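Local coordinates for diaminopimelate decarboxylase (Phaeodactylum tricornutum, PDB 7JPJ), which is a pyridoxal 5'-phosphate-dependent, promiscuous decarboxylase of lysine biosynthesis that acts on diaminopimelate and works as an obligate dimer, at the interface of chains A and B. Numbering follows the deposited sequence. Chains: chain A/B, Diaminopimelate decarboxylase.

Contact 1: the interface of chains A and B. Residues chain A 160-165, 170-172; chain B 301, 304-307, 309, 372-373.
B:Leu373 forms the apolar centre: its CG lies anti to the carbonyl carbon (chi1 -84°), so CD1 reaches CG2 of A:Thr165 at 3.9 Å while CD2 touches both OG of A:Ser163 and the carbonyl O of A:Ser171. CD2 also rests over the rim of one B:His307 imidazole face. Beside it, A:Lys164 and B:Gln372 form an antiparallel beta bridge, their aliphatic stretches crossing obliquely. The bridge is tied by B:Leu373 N, donating to A:Ser163 O at 2.9 Å, nearly along the C=O axis. The amide NE2 of B:Gln372 sits 3.5 Å above the poorly ordered A:Phe162 ring, toward its rim. Further out, A:Ser163 OG, anti to its backbone N (chi1 -165°), is gripped by B:His307 NE2 at 2.9 Å and by A:Ser171 OG. B:Thr301 OG1 accepts from B:His307 N and has one hydrogen to share between B:His307 O and A:Pro170 O, the latter met on an in-plane lone pair at 3.1 Å. An alanine at B:Thr301 would remove the hydroxyl and the CG2 methyl and would probably loosen the A:Pro170 link and the B:His307 backbone. At the rim, B:Asn305 ND2 donates to A:Gly161 O at 2.8 Å from above the carbonyl plane and lies within hydrogen-bonding distance, 3.0 Å, of A:Thr160 OG1. That OG1, of poorly ordered A:Thr160, donates to B:Glu304 OE1 at 2.8 Å, linking B:Asn305 and B:Glu304. Largely through main-chain carbonyls, the patch clasps a loop of one subunit in the obligate dimer.

Contact 2: the interface of chains A and B. Residues chain A 320, 323-324, 399-402; chain B 316, 320, 323-324, 399-402.
A:Leu320 and B:Leu320 hold CG anti to the backbone N (chi1 177° in chain A), sending CD2 toward the other subunit. A:Thr401 and B:Thr401 put OG1 in the crowded position between backbone N and carbonyl carbon, which turns CG2 anti to the carbonyl carbon and toward that leucine. The side chains cross at about a right angle, tip to tip: A:Leu320 CD2 meets B:Thr401 CG2 at 3.5 Å, and A:Thr401 CG2 meets B:Leu320 CD2 at 3.6 Å. B:Thr401 OG1 turns back to its own subunit and donates to B:Met316 O at 2.8 Å from well above the carbonyl plane, which may help to hold the methyl in its direction. A:Leu324 and B:Leu324 also keep CG anti to the backbone N; A:Leu324 CD1 lies 4.0 Å from B:Leu324 CA and beside the carbonyl of B:Ser323, while its CD2 faces B:Met316 CE at 4.1 Å. On the opposite flank A:Lys402 and B:Lys402 cross obliquely. A:Lys402 bends at chi3 (86°) whereas B:Lys402 stays extended, a departure from strict symmetry: B:Lys402 CE packs on A:Lys402 CG at 3.7 Å. No polar bond crosses this patch; van der Waals packing holds it, each serine carbonyl lying against the partner's threonine (A:Ser400 O to B:Thr401 CA, 3.3 Å). It straddles the dimer two-fold, where helices 321-325 and loops 399-402 of both subunits meet, its centre about 13 Å from B:Cys357, the predicted proton donor.

Contact 1: the interface of chains A and B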
loop_
_atom_site.group_PDB
_atom_site.type_symbol
_atom_site.label_atom_id
_atom_site.label_comp_id
_atom_site.label_asym_id
_atom_site.label_seq_id
_atom_site.Cartn_x
_atom_site.Cartn_y
_atom_site.Cartn_z
ATOM N N THR A 160 -28.903 -10.569 -0.199
ATOM C CA THR A 160 -27.590 -9.889 -0.381
ATOM C C THR A 160 -26.990 -9.500 0.978
ATOM O O THR A 160 -25.754 -9.596 1.111
ATOM C CB THR A 160 -27.714 -8.693 -1.330
ATOM O OG1 THR A 160 -28.908 -7.994 -0.982
ATOM C CG2 THR A 160 -27.756 -9.095 -2.786
ATOM N N GLY A 161 -27.820 -9.077 1.943
ATOM C CA GLY A 161 -27.309 -8.761 3.293
ATOM C C GLY A 161 -26.549 -7.446 3.328
ATOM O O GLY A 161 -27.132 -6.426 2.919
ATOM N N PHE A 162 -25.306 -7.455 3.824
ATOM C CA PHE A 162 -24.475 -6.228 3.805
ATOM C C PHE A 162 -23.758 -6.124 2.459
ATOM O O PHE A 162 -23.257 -7.139 1.962
ATOM C CB PHE A 162 -23.432 -6.270 4.916
ATOM C CG PHE A 162 -23.746 -5.432 6.126
ATOM C CD1 PHE A 162 -24.753 -4.485 6.087
ATOM C CD2 PHE A 162 -23.032 -5.593 7.301
ATOM C CE1 PHE A 162 -25.041 -3.718 7.202
ATOM C CE2 PHE A 162 -23.320 -4.821 8.414
ATOM C CZ PHE A 162 -24.322 -3.885 8.361
ATOM N N SER A 163 -23.713 -4.923 1.897
ATOM C CA SER A 163 -23.062 -4.699 0.609
ATOM C C SER A 163 -21.556 -4.664 0.836
ATOM O O SER A 163 -20.996 -3.634 1.219
ATOM C CB SER A 163 -23.563 -3.412 -0.036
ATOM O OG SER A 163 -23.215 -3.355 -1.411
ATOM N N LYS A 164 -20.894 -5.795 0.607
ATOM C CA LYS A 164 -19.455 -5.920 0.773
ATOM C C LYS A 164 -18.772 -5.983 -0.589
ATOM O O LYS A 164 -19.399 -6.266 -1.613
ATOM C CB LYS A 164 -19.100 -7.164 1.600
ATOM C CG LYS A 164 -19.592 -7.121 3.043
ATOM C CD LYS A 164 -18.651 -6.316 3.935
ATOM C CE LYS A 164 -18.008 -7.186 5.012
ATOM N NZ LYS A 164 -17.540 -6.391 6.186
ATOM N N THR A 165 -17.469 -5.705 -0.587
ATOM C CA THR A 165 -16.691 -5.747 -1.819
ATOM C C THR A 165 -16.662 -7.163 -2.379
ATOM O O THR A 165 -16.585 -8.142 -1.632
ATOM C CB THR A 165 -15.265 -5.259 -1.566
ATOM O OG1 THR A 165 -14.682 -6.011 -0.496
ATOM C CG2 THR A 165 -15.263 -3.788 -1.202
ATOM N N PRO A 170 -24.235 -7.590 -7.309
ATOM C CA PRO A 170 -24.713 -6.197 -7.335
ATOM C C PRO A 170 -23.773 -5.213 -6.656
ATOM O O PRO A 170 -23.891 -4.007 -6.900
ATOM C CB PRO A 170 -26.062 -6.274 -6.606
ATOM C CG PRO A 170 -25.951 -7.485 -5.736
ATOM C CD PRO A 170 -25.092 -8.461 -6.486
ATOM N N SER A 171 -22.845 -5.681 -5.825
ATOM C CA SER A 171 -21.897 -4.816 -5.138
ATOM C C SER A 171 -20.562 -4.712 -5.864
ATOM O O SER A 171 -19.588 -4.226 -5.281
ATOM C CB SER A 171 -21.672 -5.317 -3.712
ATOM O OG SER A 171 -22.872 -5.258 -2.964
ATOM N N SER A 172 -20.493 -5.154 -7.115
ATOM C CA SER A 172 -19.251 -5.175 -7.872
ATOM C C SER A 172 -19.389 -4.352 -9.143
ATOM O O SER A 172 -20.410 -4.419 -9.833
ATOM C CB SER A 172 -18.850 -6.605 -8.230
ATOM O OG SER A 172 -17.452 -6.701 -8.432
ATOM N N THR B 301 -25.969 -1.164 -11.482
ATOM C CA THR B 301 -26.485 -2.490 -11.167
ATOM C C THR B 301 -27.948 -2.355 -10.763
ATOM O O THR B 301 -28.439 -1.256 -10.488
ATOM C CB THR B 301 -25.687 -3.178 -10.048
ATOM O OG1 THR B 301 -25.351 -2.220 -9.036
ATOM C CG2 THR B 301 -24.418 -3.816 -10.597
ATOM N N GLU B 304 -31.466 -5.949 -5.294
ATOM C CA GLU B 304 -31.156 -5.736 -3.887
ATOM C C GLU B 304 -29.700 -5.316 -3.725
ATOM O O GLU B 304 -28.792 -5.976 -4.242
ATOM C CB GLU B 304 -31.437 -7.006 -3.085
ATOM C CG GLU B 304 -32.694 -6.943 -2.223
ATOM C CD GLU B 304 -32.646 -7.884 -1.025
ATOM O OE1 GLU B 304 -31.613 -8.561 -0.836
ATOM O OE2 GLU B 304 -33.647 -7.950 -0.278
ATOM N N ASN B 305 -29.485 -4.213 -3.004
ATOM C CA ASN B 305 -28.153 -3.648 -2.777
ATOM C C ASN B 305 -27.443 -3.331 -4.091
ATOM O O ASN B 305 -26.245 -3.573 -4.246
ATOM C CB ASN B 305 -27.296 -4.564 -1.901
ATOM C CG ASN B 305 -27.959 -4.883 -0.575
ATOM O OD1 ASN B 305 -29.018 -4.340 -0.252
ATOM N ND2 ASN B 305 -27.328 -5.750 0.210
ATOM N N SER B 306 -28.190 -2.777 -5.043
ATOM C CA SER B 306 -27.601 -2.284 -6.276
ATOM C C SER B 306 -27.046 -0.878 -6.066
ATOM O O SER B 306 -27.429 -0.164 -5.134
ATOM C CB SER B 306 -28.633 -2.279 -7.402
ATOM O OG SER B 306 -29.684 -1.372 -7.130
ATOM N N HIS B 307 -26.131 -0.482 -6.947
ATOM C CA HIS B 307 -25.439 0.788 -6.784
ATOM C C HIS B 307 -25.146 1.407 -8.142
ATOM O O HIS B 307 -25.198 0.743 -9.181
ATOM C CB HIS B 307 -24.127 0.623 -6.006
ATOM C CG HIS B 307 -24.305 0.088 -4.620
ATOM N ND1 HIS B 307 -24.462 0.903 -3.521
ATOM C CD2 HIS B 307 -24.340 -1.184 -4.155
ATOM C CE1 HIS B 307 -24.592 0.159 -2.438
ATOM N NE2 HIS B 307 -24.521 -1.111 -2.795
ATOM N N PHE B 309 -21.899 3.286 -9.840
ATOM C CA PHE B 309 -20.461 3.328 -9.614
ATOM C C PHE B 309 -19.813 4.404 -10.474
ATOM O O PHE B 309 -20.165 4.574 -11.646
ATOM C CB PHE B 309 -19.813 1.973 -9.922
ATOM C CG PHE B 309 -20.279 0.859 -9.030
ATOM C CD1 PHE B 309 -21.418 0.134 -9.341
ATOM C CD2 PHE B 309 -19.578 0.535 -7.881
ATOM C CE1 PHE B 309 -21.850 -0.887 -8.520
ATOM C CE2 PHE B 309 -20.004 -0.486 -7.057
ATOM C CZ PHE B 309 -21.142 -1.199 -7.378
ATOM N N GLN B 372 -16.819 -2.751 3.229
ATOM C CA GLN B 372 -18.233 -2.453 3.063
ATOM C C GLN B 372 -18.413 -1.180 2.246
ATOM O O GLN B 372 -17.630 -0.234 2.369
ATOM C CB GLN B 372 -18.925 -2.310 4.418
ATOM C CG GLN B 372 -20.394 -2.697 4.383
ATOM C CD GLN B 372 -21.177 -2.168 5.567
ATOM O OE1 GLN B 372 -21.956 -1.225 5.439
ATOM N NE2 GLN B 372 -20.975 -2.779 6.730
ATOM N N LEU B 373 -19.452 -1.166 1.414
ATOM C CA LEU B 373 -19.741 -0.034 0.546
ATOM C C LEU B 373 -20.596 0.989 1.282
ATOM O O LEU B 373 -21.447 0.632 2.102
ATOM C CB LEU B 373 -20.462 -0.494 -0.724
ATOM C CG LEU B 373 -19.654 -1.012 -1.918
ATOM C CD1 LEU B 373 -18.776 -2.189 -1.536
ATOM C CD2 LEU B 373 -20.586 -1.398 -3.054
#

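Contact 2: the interface of chains A and B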
loop_
_atom_site.group_PDB
_atom_site.type_symbol
_atom_site.label_atom_id
_atom_site.label_comp_id
_atom_site.label_asym_id
_atom_site.label_seq_id
_atom_site.Cartn_x
_atom_site.Cartn_y
_atom_site.Cartn_z
ATOM N N LEU A 320 2.692 -5.874 2.190
ATOM C CA LEU A 320 1.585 -5.100 2.731
ATOM C C LEU A 320 0.399 -5.956 3.155
ATOM O O LEU A 320 -0.426 -5.492 3.950
ATOM C CB LEU A 320 1.122 -4.064 1.697
ATOM C CG LEU A 320 -0.089 -3.187 2.024
ATOM C CD1 LEU A 320 0.239 -2.180 3.116
ATOM C CD2 LEU A 320 -0.604 -2.499 0.774
ATOM N N SER A 323 -0.765 -5.882 6.820
ATOM C CA SER A 323 -1.439 -4.652 7.229
ATOM C C SER A 323 -2.770 -4.465 6.516
ATOM O O SER A 323 -3.710 -3.918 7.101
ATOM C CB SER A 323 -0.545 -3.437 6.970
ATOM O OG SER A 323 0.640 -3.488 7.741
ATOM N N LEU A 324 -2.874 -4.907 5.262
ATOM C CA LEU A 324 -4.048 -4.582 4.461
ATOM C C LEU A 324 -5.211 -5.527 4.733
ATOM O O LEU A 324 -6.371 -5.101 4.732
ATOM C CB LEU A 324 -3.686 -4.597 2.976
ATOM C CG LEU A 324 -4.752 -4.067 2.017
ATOM C CD1 LEU A 324 -5.244 -2.696 2.458
ATOM C CD2 LEU A 324 -4.201 -4.010 0.603
ATOM N N MET A 399 2.562 -5.084 -5.226
ATOM C CA MET A 399 1.563 -4.274 -4.541
ATOM C C MET A 399 1.979 -4.023 -3.097
ATOM O O MET A 399 1.568 -4.745 -2.182
ATOM C CB MET A 399 0.188 -4.947 -4.602
ATOM C CG MET A 399 -0.891 -4.266 -3.769
ATOM S SD MET A 399 -2.236 -5.377 -3.322
ATOM C CE MET A 399 -1.829 -5.703 -1.609
ATOM N N SER A 400 2.809 -3.008 -2.887
ATOM C CA SER A 400 3.266 -2.641 -1.558
ATOM C C SER A 400 3.436 -1.132 -1.511
ATOM O O SER A 400 3.326 -0.440 -2.525
ATOM C CB SER A 400 4.581 -3.345 -1.197
ATOM O OG SER A 400 5.625 -2.965 -2.079
ATOM N N THR A 401 3.711 -0.621 -0.318
ATOM C CA THR A 401 3.963 0.808 -0.139
ATOM C C THR A 401 5.465 1.087 -0.177
ATOM O O THR A 401 6.078 1.517 0.798
ATOM C CB THR A 401 3.333 1.301 1.160
ATOM O OG1 THR A 401 3.809 0.513 2.256
ATOM C CG2 THR A 401 1.824 1.189 1.085
ATOM N N LYS A 402 6.051 0.820 -1.343
ATOM C CA LYS A 402 7.461 1.107 -1.557
ATOM C C LYS A 402 7.732 2.596 -1.375
ATOM O O LYS A 402 6.876 3.445 -1.640
ATOM C CB LYS A 402 7.887 0.661 -2.957
ATOM C CG LYS A 402 7.263 1.473 -4.081
ATOM C CD LYS A 402 7.692 0.976 -5.450
ATOM C CE LYS A 402 6.799 -0.153 -5.924
ATOM N NZ LYS A 402 7.077 -0.527 -7.339
ATOM N N MET B 316 -6.180 2.974 -5.223
ATOM C CA MET B 316 -5.286 2.693 -4.104
ATOM C C MET B 316 -3.828 2.931 -4.471
ATOM O O MET B 316 -2.990 3.075 -3.572
ATOM C CB MET B 316 -5.465 1.253 -3.623
ATOM C CG MET B 316 -5.395 0.227 -4.735
ATOM S SD MET B 316 -5.796 -1.445 -4.189
ATOM C CE MET B 316 -5.054 -1.470 -2.557
ATOM N N LEU B 320 -4.367 5.407 -0.488
ATOM C CA LEU B 320 -4.548 4.099 0.126
ATOM C C LEU B 320 -5.370 4.136 1.408
ATOM O O LEU B 320 -5.957 3.113 1.773
ATOM C CB LEU B 320 -3.181 3.466 0.425
ATOM C CG LEU B 320 -3.129 2.079 1.070
ATOM C CD1 LEU B 320 -3.702 1.017 0.136
ATOM C CD2 LEU B 320 -1.709 1.730 1.483
ATOM N N SER B 323 -8.710 2.139 1.668
ATOM C CA SER B 323 -8.590 0.687 1.770
ATOM C C SER B 323 -7.859 0.263 3.039
ATOM O O SER B 323 -8.174 -0.780 3.622
ATOM C CB SER B 323 -7.874 0.125 0.540
ATOM O OG SER B 323 -8.229 0.838 -0.631
ATOM N N LEU B 324 -6.883 1.054 3.484
ATOM C CA LEU B 324 -6.042 0.634 4.598
ATOM C C LEU B 324 -6.744 0.803 5.943
ATOM O O LEU B 324 -6.591 -0.041 6.832
ATOM C CB LEU B 324 -4.724 1.411 4.577
ATOM C CG LEU B 324 -3.605 0.968 5.523
ATOM C CD1 LEU B 324 -3.252 -0.496 5.315
ATOM C CD2 LEU B 324 -2.378 1.843 5.330
ATOM N N MET B 399 2.737 7.408 0.770
ATOM C CA MET B 399 2.354 6.095 1.297
ATOM C C MET B 399 1.199 5.577 0.434
ATOM O O MET B 399 0.031 5.810 0.746
ATOM C CB MET B 399 1.966 6.179 2.759
ATOM C CG MET B 399 2.069 4.864 3.513
ATOM S SD MET B 399 0.692 4.610 4.650
ATOM C CE MET B 399 1.102 5.737 5.976
ATOM N N SER B 400 1.546 4.872 -0.644
ATOM C CA SER B 400 0.559 4.328 -1.564
ATOM C C SER B 400 1.131 3.078 -2.215
ATOM O O SER B 400 2.332 2.808 -2.144
ATOM C CB SER B 400 0.165 5.347 -2.639
ATOM O OG SER B 400 1.308 5.813 -3.337
ATOM N N THR B 401 0.251 2.319 -2.860
ATOM C CA THR B 401 0.650 1.129 -3.609
ATOM C C THR B 401 0.922 1.473 -5.067
ATOM O O THR B 401 0.379 0.853 -5.979
ATOM C CB THR B 401 -0.426 0.055 -3.505
ATOM O OG1 THR B 401 -1.672 0.581 -3.977
ATOM C CG2 THR B 401 -0.596 -0.383 -2.068
ATOM N N LYS B 402 1.759 2.484 -5.291
ATOM C CA LYS B 402 2.062 2.919 -6.645
ATOM C C LYS B 402 2.692 1.785 -7.444
ATOM O O LYS B 402 3.296 0.861 -6.890
ATOM C CB LYS B 402 2.998 4.126 -6.619
ATOM C CG LYS B 402 4.310 3.864 -5.903
ATOM C CD LYS B 402 5.084 5.152 -5.709
ATOM C CE LYS B 402 6.304 4.941 -4.833
ATOM N NZ LYS B 402 6.912 6.237 -4.437
#

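Contact 1 and contact 2 lie about 24 Å apart, measured between the centres of their C-alpha atoms, along one two-fold symmetric interface, and share no residue. Contact 2 brings like elements together near the axis; contact 1 pairs unlike ones, residues 160-165 and 170-172 of one chain with segments 301-309 and 372-373 of the other, and therefore recurs with the chains exchanged. Of the parts described, the apolar patch lies between contact 1 and its symmetry twin. In fold type III decarboxylases the active sites lie at the dimer interface and draw on both subunits; contact 2 borders that region, whereas contact 1 is centred about 34 Å from A:Cys357.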